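PDB 6QE2: monoacylglycerol lipase from Palaeococcus ferrophilus, which hydrolyses monoacylglycerols to glycerol and free fatty acids, and is a member of the alpha/beta-hydrolase clan. Local coordinates for residues A[243-246]-A[247-251]; A[29-32]-A[33-37]. All blocks are in the same frame, centred on the assembly; numbering follows the deposited sequence.

Interaction 1: A[243-246]-A[247-251]; sequences EEFH and RAIVE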
ATOM      1  N   GLU A 243     -10.678 -11.435  -9.586  1.00 31.76           N
ATOM      2  CA  GLU A 243     -10.807 -12.662  -8.808  1.00 31.50           C
ATOM      3  C   GLU A 243      -9.477 -13.399  -8.713  1.00 33.21           C
ATOM      4  O   GLU A 243      -9.092 -13.894  -7.643  1.00 33.21           O
ATOM      5  CB  GLU A 243     -11.873 -13.565  -9.427  1.00 33.94           C
ATOM      6  CG  GLU A 243     -12.165 -14.701  -8.484  1.00 40.18           C
ATOM      7  CD  GLU A 243     -12.925 -15.831  -9.156  1.00 42.34           C
ATOM      8  OE1 GLU A 243     -13.722 -15.542 -10.066  1.00 46.82           O
ATOM      9  OE2 GLU A 243     -12.666 -16.996  -8.811  1.00 42.15           O
ATOM     10  N   GLU A 244      -8.751 -13.452  -9.818  1.00 30.86           N
ATOM     11  CA  GLU A 244      -7.435 -14.075  -9.854  1.00 27.56           C
ATOM     12  C   GLU A 244      -6.451 -13.361  -8.938  1.00 29.75           C
ATOM     13  O   GLU A 244      -5.615 -13.989  -8.295  1.00 31.19           O
ATOM     14  CB  GLU A 244      -6.900 -14.129 -11.286  1.00 35.88           C
ATOM     15  CG  GLU A 244      -5.687 -15.031 -11.465  1.00 43.18           C
ATOM     16  CD  GLU A 244      -5.522 -15.502 -12.898  1.00 65.57           C
ATOM     17  OE1 GLU A 244      -6.509 -15.440 -13.660  1.00 69.39           O
ATOM     18  OE2 GLU A 244      -4.412 -15.940 -13.265  1.00 69.09           O
ATOM     19  N   PHE A 245      -6.551 -12.038  -8.907  1.00 29.84           N
ATOM     20  CA  PHE A 245      -5.680 -11.220  -8.081  1.00 29.67           C
ATOM     21  C   PHE A 245      -5.887 -11.573  -6.614  1.00 26.47           C
ATOM     22  O   PHE A 245      -4.928 -11.744  -5.870  1.00 28.72           O
ATOM     23  CB  PHE A 245      -6.010  -9.747  -8.340  1.00 31.62           C
ATOM     24  CG  PHE A 245      -5.341  -8.783  -7.407  1.00 31.36           C
ATOM     25  CD1 PHE A 245      -4.003  -8.464  -7.559  1.00 29.17           C
ATOM     26  CD2 PHE A 245      -6.063  -8.158  -6.408  1.00 31.31           C
ATOM     27  CE1 PHE A 245      -3.392  -7.562  -6.712  1.00 28.97           C
ATOM     28  CE2 PHE A 245      -5.459  -7.255  -5.556  1.00 39.90           C
ATOM     29  CZ  PHE A 245      -4.121  -6.956  -5.710  1.00 32.51           C
ATOM     30  N   HIS A 246      -7.144 -11.710  -6.210  1.00 25.10           N
ATOM     31  CA  HIS A 246      -7.457 -12.073  -4.836  1.00 29.36           C
ATOM     32  C   HIS A 246      -6.956 -13.475  -4.508  1.00 30.36           C
ATOM     33  O   HIS A 246      -6.420 -13.720  -3.431  1.00 29.71           O
ATOM     34  CB  HIS A 246      -8.959 -11.971  -4.575  1.00 28.90           C
ATOM     35  CG  HIS A 246      -9.432 -10.576  -4.312  1.00 32.50           C
ATOM     36  ND1 HIS A 246      -9.975  -9.775  -5.292  1.00 33.43           N
ATOM     37  CD2 HIS A 246      -9.443  -9.839  -3.178  1.00 32.54           C
ATOM     38  CE1 HIS A 246     -10.300  -8.606  -4.773  1.00 36.16           C
ATOM     39  NE2 HIS A 246      -9.987  -8.618  -3.491  1.00 33.40           N
ATOM     40  N   ARG A 247      -7.134 -14.389  -5.455  1.00 29.57           N
ATOM     41  CA  ARG A 247      -6.715 -15.774  -5.278  1.00 30.14           C
ATOM     42  C   ARG A 247      -5.207 -15.928  -5.113  1.00 25.72           C
ATOM     43  O   ARG A 247      -4.748 -16.718  -4.294  1.00 30.58           O
ATOM     44  CB  ARG A 247      -7.221 -16.646  -6.430  1.00 33.90           C
ATOM     45  CG  ARG A 247      -6.771 -18.094  -6.351  1.00 39.34           C
ATOM     46  CD  ARG A 247      -7.669 -19.011  -7.167  1.00 41.11           C
ATOM     47  NE  ARG A 247      -7.932 -18.488  -8.503  1.00 55.95           N
ATOM     48  CZ  ARG A 247      -9.073 -17.913  -8.871  1.00 54.31           C
ATOM     49  NH1 ARG A 247     -10.069 -17.792  -8.003  1.00 56.27           N
ATOM     50  NH2 ARG A 247      -9.221 -17.464 -10.109  1.00 50.01           N
ATOM     51  N   ALA A 248      -4.438 -15.172  -5.889  1.00 26.64           N
ATOM     52  CA  ALA A 248      -2.984 -15.245  -5.809  1.00 23.52           C
ATOM     53  C   ALA A 248      -2.486 -14.790  -4.457  1.00 29.22           C
ATOM     54  O   ALA A 248      -1.571 -15.351  -3.911  1.00 29.13           O
ATOM     55  CB  ALA A 248      -2.344 -14.404  -6.893  1.00 27.75           C
ATOM     56  N   ILE A 249      -3.087 -13.739  -3.938  1.00 25.95           N
ATOM     57  CA  ILE A 249      -2.689 -13.228  -2.650  1.00 23.56           C
ATOM     58  C   ILE A 249      -2.948 -14.273  -1.573  1.00 27.59           C
ATOM     59  O   ILE A 249      -2.071 -14.610  -0.811  1.00 27.03           O
ATOM     60  CB  ILE A 249      -3.442 -11.934  -2.330  1.00 24.66           C
ATOM     61  CG1 ILE A 249      -2.909 -10.808  -3.203  1.00 28.84           C
ATOM     62  CG2 ILE A 249      -3.299 -11.571  -0.870  1.00 23.60           C
ATOM     63  CD1 ILE A 249      -3.901  -9.704  -3.435  1.00 26.43           C
ATOM     64  N   VAL A 250      -4.162 -14.798  -1.534  1.00 25.40           N
ATOM     65  CA  VAL A 250      -4.504 -15.792  -0.532  1.00 24.61           C
ATOM     66  C   VAL A 250      -3.629 -17.029  -0.647  1.00 26.05           C
ATOM     67  O   VAL A 250      -3.100 -17.506   0.331  1.00 26.81           O
ATOM     68  CB  VAL A 250      -5.983 -16.188  -0.586  1.00 29.94           C
ATOM     69  CG1 VAL A 250      -6.278 -17.248   0.454  1.00 29.75           C
ATOM     70  CG2 VAL A 250      -6.859 -14.977  -0.349  1.00 30.48           C
ATOM     71  N   GLU A 251      -3.480 -17.543  -1.854  1.00 24.90           N
ATOM     72  CA  GLU A 251      -2.654 -18.731  -2.048  1.00 26.14           C
ATOM     73  C   GLU A 251      -1.223 -18.501  -1.583  1.00 29.06           C
ATOM     74  O   GLU A 251      -0.626 -19.373  -0.946  1.00 26.92           O
ATOM     75  CB  GLU A 251      -2.678 -19.168  -3.515  1.00 31.31           C
ATOM     76  CG  GLU A 251      -3.990 -19.804  -3.941  1.00 36.03           C
ATOM     77  CD  GLU A 251      -3.960 -20.353  -5.357  1.00 52.83           C
ATOM     78  OE1 GLU A 251      -2.903 -20.257  -6.020  1.00 53.35           O
ATOM     79  OE2 GLU A 251      -4.997 -20.882  -5.806  1.00 51.48           O
TER
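Glu-243 and Arg-247, one helical turn apart, are joined by a salt bridge in which Arg-247 NH1 lies 2.8 Å from Glu-243 OE2. The N-H...O angle of 166° makes the bond nearly straight, and the oxygen lies close to the guanidinium plane. The carboxylate, by contrast, is turned almost perpendicular to that plane (89°), and NH1 meets OE2 on its anti side, out of the carboxylate plane. The arginine reaches back because its chain bends at chi3 (47°), which folds the guanidinium over the preceding turn, one face looking onto Glu-243 O and Glu-244 CA. The carboxylate of Glu-244 is a second negative charge nearby, not in contact, and may add to the electrostatic hold on Arg-247.

Another side of the helix is apolar. Ile-249 CD1 stands over one face of the Phe-245 ring, 3.7 Å from its centroid and slightly off the ring normal, a CH-pi contact of i to i+4 spacing. Both pairs belong to helix 242-256, which follows the last strand of the mixed sheet and packs on the sheet in the manner of an alpha/beta-hydrolase: Phe-245 and Ile-249 both press on Leu-198 of strand 195-200, while Phe-236 meets the Phe-245 ring edge-to-face. An alanine in place of Phe-245 would probably leave Ile-249 CD1 without its aromatic surface and open a gap beside Leu-198 and Phe-236.

Behind these side chains runs the i to i+4 backbone bonding. Arg-247 N donates to Glu-243 O at 3.0 Å and Val-250 N to His-246 O at 3.1 Å, whereas the bond from Ile-249 N to Phe-245 O is weak at 3.3 Å. His-246 ND1 is hydrogen-bonded to Gly-242 O, and the imidazole packs against helix 30-38.

Interaction 2: A[29-32]-A[33-37]; sequences YGKL and IELLN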
ATOM      1  N   TYR A  29     -11.551  -2.801   1.409  1.00 28.09           N
ATOM      2  CA  TYR A  29     -10.915  -4.105   1.272  1.00 24.34           C
ATOM      3  C   TYR A  29     -11.765  -5.228   1.859  1.00 25.55           C
ATOM      4  O   TYR A  29     -11.236  -6.274   2.245  1.00 29.72           O
ATOM      5  CB  TYR A  29      -9.533  -4.080   1.919  1.00 24.55           C
ATOM      6  CG  TYR A  29      -8.587  -3.182   1.167  1.00 25.89           C
ATOM      7  CD1 TYR A  29      -8.526  -1.821   1.437  1.00 30.15           C
ATOM      8  CD2 TYR A  29      -7.783  -3.691   0.162  1.00 29.89           C
ATOM      9  CE1 TYR A  29      -7.667  -0.992   0.724  1.00 28.14           C
ATOM     10  CE2 TYR A  29      -6.923  -2.874  -0.547  1.00 35.04           C
ATOM     11  CZ  TYR A  29      -6.869  -1.528  -0.259  1.00 32.45           C
ATOM     12  OH  TYR A  29      -6.007  -0.722  -0.980  1.00 33.39           O
ATOM     13  N   GLY A  30     -13.082  -5.026   1.916  1.00 30.64           N
ATOM     14  CA  GLY A  30     -13.957  -6.018   2.526  1.00 31.14           C
ATOM     15  C   GLY A  30     -13.858  -7.385   1.876  1.00 31.61           C
ATOM     16  O   GLY A  30     -13.926  -8.413   2.557  1.00 30.11           O
ATOM     17  N   LYS A  31     -13.733  -7.420   0.548  1.00 27.86           N
ATOM     18  CA  LYS A  31     -13.655  -8.699  -0.152  1.00 28.65           C
ATOM     19  C   LYS A  31     -12.395  -9.466   0.232  1.00 33.06           C
ATOM     20  O   LYS A  31     -12.454 -10.660   0.551  1.00 28.73           O
ATOM     21  CB  LYS A  31     -13.716  -8.471  -1.665  1.00 30.79           C
ATOM     22  CG  LYS A  31     -13.690  -9.745  -2.501  1.00 36.39           C
ATOM     23  CD  LYS A  31     -14.960 -10.556  -2.296  1.00 39.35           C
ATOM     24  CE  LYS A  31     -15.070 -11.686  -3.310  1.00 37.64           C
ATOM     25  NZ  LYS A  31     -16.416 -12.325  -3.263  1.00 39.15           N
ATOM     26  N   LEU A  32     -11.239  -8.793   0.221  1.00 26.08           N
ATOM     27  CA  LEU A  32      -9.992  -9.473   0.563  1.00 26.29           C
ATOM     28  C   LEU A  32      -9.979  -9.908   2.022  1.00 29.17           C
ATOM     29  O   LEU A  32      -9.489 -10.997   2.346  1.00 29.61           O
ATOM     30  CB  LEU A  32      -8.792  -8.570   0.263  1.00 30.60           C
ATOM     31  CG  LEU A  32      -7.419  -9.101   0.685  1.00 25.68           C
ATOM     32  CD1 LEU A  32      -7.042 -10.380  -0.064  1.00 25.45           C
ATOM     33  CD2 LEU A  32      -6.355  -8.025   0.470  1.00 27.43           C
ATOM     34  N   ILE A  33     -10.489  -9.062   2.920  1.00 22.90           N
ATOM     35  CA  ILE A  33     -10.543  -9.417   4.335  1.00 23.57           C
ATOM     36  C   ILE A  33     -11.385 -10.671   4.526  1.00 29.35           C
ATOM     37  O   ILE A  33     -11.000 -11.594   5.255  1.00 26.90           O
ATOM     38  CB  ILE A  33     -11.094  -8.243   5.166  1.00 23.96           C
ATOM     39  CG1 ILE A  33     -10.101  -7.080   5.174  1.00 26.66           C
ATOM     40  CG2 ILE A  33     -11.408  -8.689   6.593  1.00 25.41           C
ATOM     41  CD1 ILE A  33     -10.711  -5.780   5.660  1.00 33.77           C
ATOM     42  N   GLU A  34     -12.540 -10.724   3.860  1.00 28.53           N
ATOM     43  CA  GLU A  34     -13.421 -11.880   3.980  1.00 29.43           C
ATOM     44  C   GLU A  34     -12.737 -13.147   3.480  1.00 29.30           C
ATOM     45  O   GLU A  34     -12.819 -14.203   4.122  1.00 30.18           O
ATOM     46  CB  GLU A  34     -14.711 -11.620   3.197  1.00 30.86           C
ATOM     47  CG  GLU A  34     -15.738 -12.743   3.229  1.00 38.93           C
ATOM     48  CD  GLU A  34     -17.056 -12.343   2.581  1.00 40.27           C
ATOM     49  OE1 GLU A  34     -17.147 -12.351   1.334  1.00 39.06           O
ATOM     50  OE2 GLU A  34     -18.000 -11.998   3.324  1.00 54.06           O
ATOM     51  N   LEU A  35     -12.048 -13.058   2.340  1.00 28.63           N
ATOM     52  CA  LEU A  35     -11.346 -14.222   1.807  1.00 27.10           C
ATOM     53  C   LEU A  35     -10.217 -14.665   2.733  1.00 31.75           C
ATOM     54  O   LEU A  35     -10.039 -15.863   2.977  1.00 30.75           O
ATOM     55  CB  LEU A  35     -10.816 -13.922   0.403  1.00 22.94           C
ATOM     56  CG  LEU A  35     -11.871 -13.755  -0.697  1.00 34.07           C
ATOM     57  CD1 LEU A  35     -11.249 -13.238  -1.997  1.00 30.38           C
ATOM     58  CD2 LEU A  35     -12.649 -15.039  -0.946  1.00 38.70           C
ATOM     59  N   LEU A  36      -9.446 -13.714   3.264  1.00 24.55           N
ATOM     60  CA  LEU A  36      -8.360 -14.075   4.173  1.00 21.81           C
ATOM     61  C   LEU A  36      -8.889 -14.712   5.452  1.00 22.00           C
ATOM     62  O   LEU A  36      -8.298 -15.669   5.962  1.00 25.50           O
ATOM     63  CB  LEU A  36      -7.517 -12.849   4.512  1.00 25.93           C
ATOM     64  CG  LEU A  36      -6.670 -12.303   3.370  1.00 22.03           C
ATOM     65  CD1 LEU A  36      -6.026 -10.978   3.773  1.00 25.59           C
ATOM     66  CD2 LEU A  36      -5.615 -13.317   2.988  1.00 24.72           C
ATOM     67  N   ASN A  37      -9.975 -14.167   6.007  1.00 25.84           N
ATOM     68  CA  ASN A  37     -10.583 -14.783   7.186  1.00 25.37           C
ATOM     69  C   ASN A  37     -11.062 -16.190   6.863  1.00 32.83           C
ATOM     70  O   ASN A  37     -10.895 -17.113   7.669  1.00 29.70           O
ATOM     71  CB  ASN A  37     -11.755 -13.948   7.702  1.00 25.83           C
ATOM     72  CG  ASN A  37     -11.326 -12.636   8.335  1.00 24.96           C
ATOM     73  OD1 ASN A  37     -12.135 -11.725   8.478  1.00 30.36           O
ATOM     74  ND2 ASN A  37     -10.059 -12.539   8.720  1.00 28.79           N
TER
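Tyr-29 occupies the N-cap position of helix 30-38, and its carbonyl starts the helical bonding by accepting Ile-33 N at 3.0 Å. Glu-34 N continues the series to Gly-30 O, also at 3.0 Å.

Ile-33 lies alongside the capping residue's carbonyl: its CG1 sits 3.2 Å from Tyr-29 O, and CD1 extends to 4.3 Å from Tyr-29 CB. This branch runs back along the helix toward that carbonyl.

Leu-32 and Leu-36 form the second apolar pair. Leu-36 CD1 approaches Leu-32 CG at 3.9 Å, the two branched ends slanting across each other one turn apart. Their first torsions differ: Leu-32 holds CG anti to its N (175°), while Leu-36 holds CG beside its N (-70°) and swings back over Leu-32. The backbone beneath is tied by Leu-36 N to Leu-32 O at 2.9 Å.

This helix is the crossover of the beta-alpha-beta unit between strands 15-19 and 42-46. Ile-33 and Leu-36 pack on Val-43 of the second strand, Leu-32 reaches Phe-84 of strand 82-86, and Leu-36 also meets helix 242-256. Tyr-29, buried at the start of the helix, hydrogen-bonds through OH to Glu-24 and lies near a probable Ser-His-Asp triad without touching it.

Leu-35 CG lies 3.4 Å from Lys-31 O, on the flank that faces His-246 of helix 242-256. Lys-31 NZ and Glu-34 OE1 carry opposite charges 4.7 Å apart; their charged atoms are not in contact, though they may attract each other weakly.

Interactions 1 and 2 each lie within one helix, 242-256 and 30-38; the helices lie side by side, and the centres of the contacts are about 11 Å apart. Each is buried on one side and exposed on another. They touch directly: His-246 CB packs on Leu-35 CD1 at 3.7 Å, and Val-250 CG2 on Leu-36 CD2 at 3.9 Å. Toward the mixed sheet they address different strands, 195-200 for interaction 1 and 42-46 with 82-86 for interaction 2. The chemistry diverges too, since interaction 1 adds an aromatic face and a surface salt bridge, whereas interaction 2 relies on aliphatic branches and leaves its surface charges apart. Phe-236 meets the rings of both Phe-245 and Tyr-29.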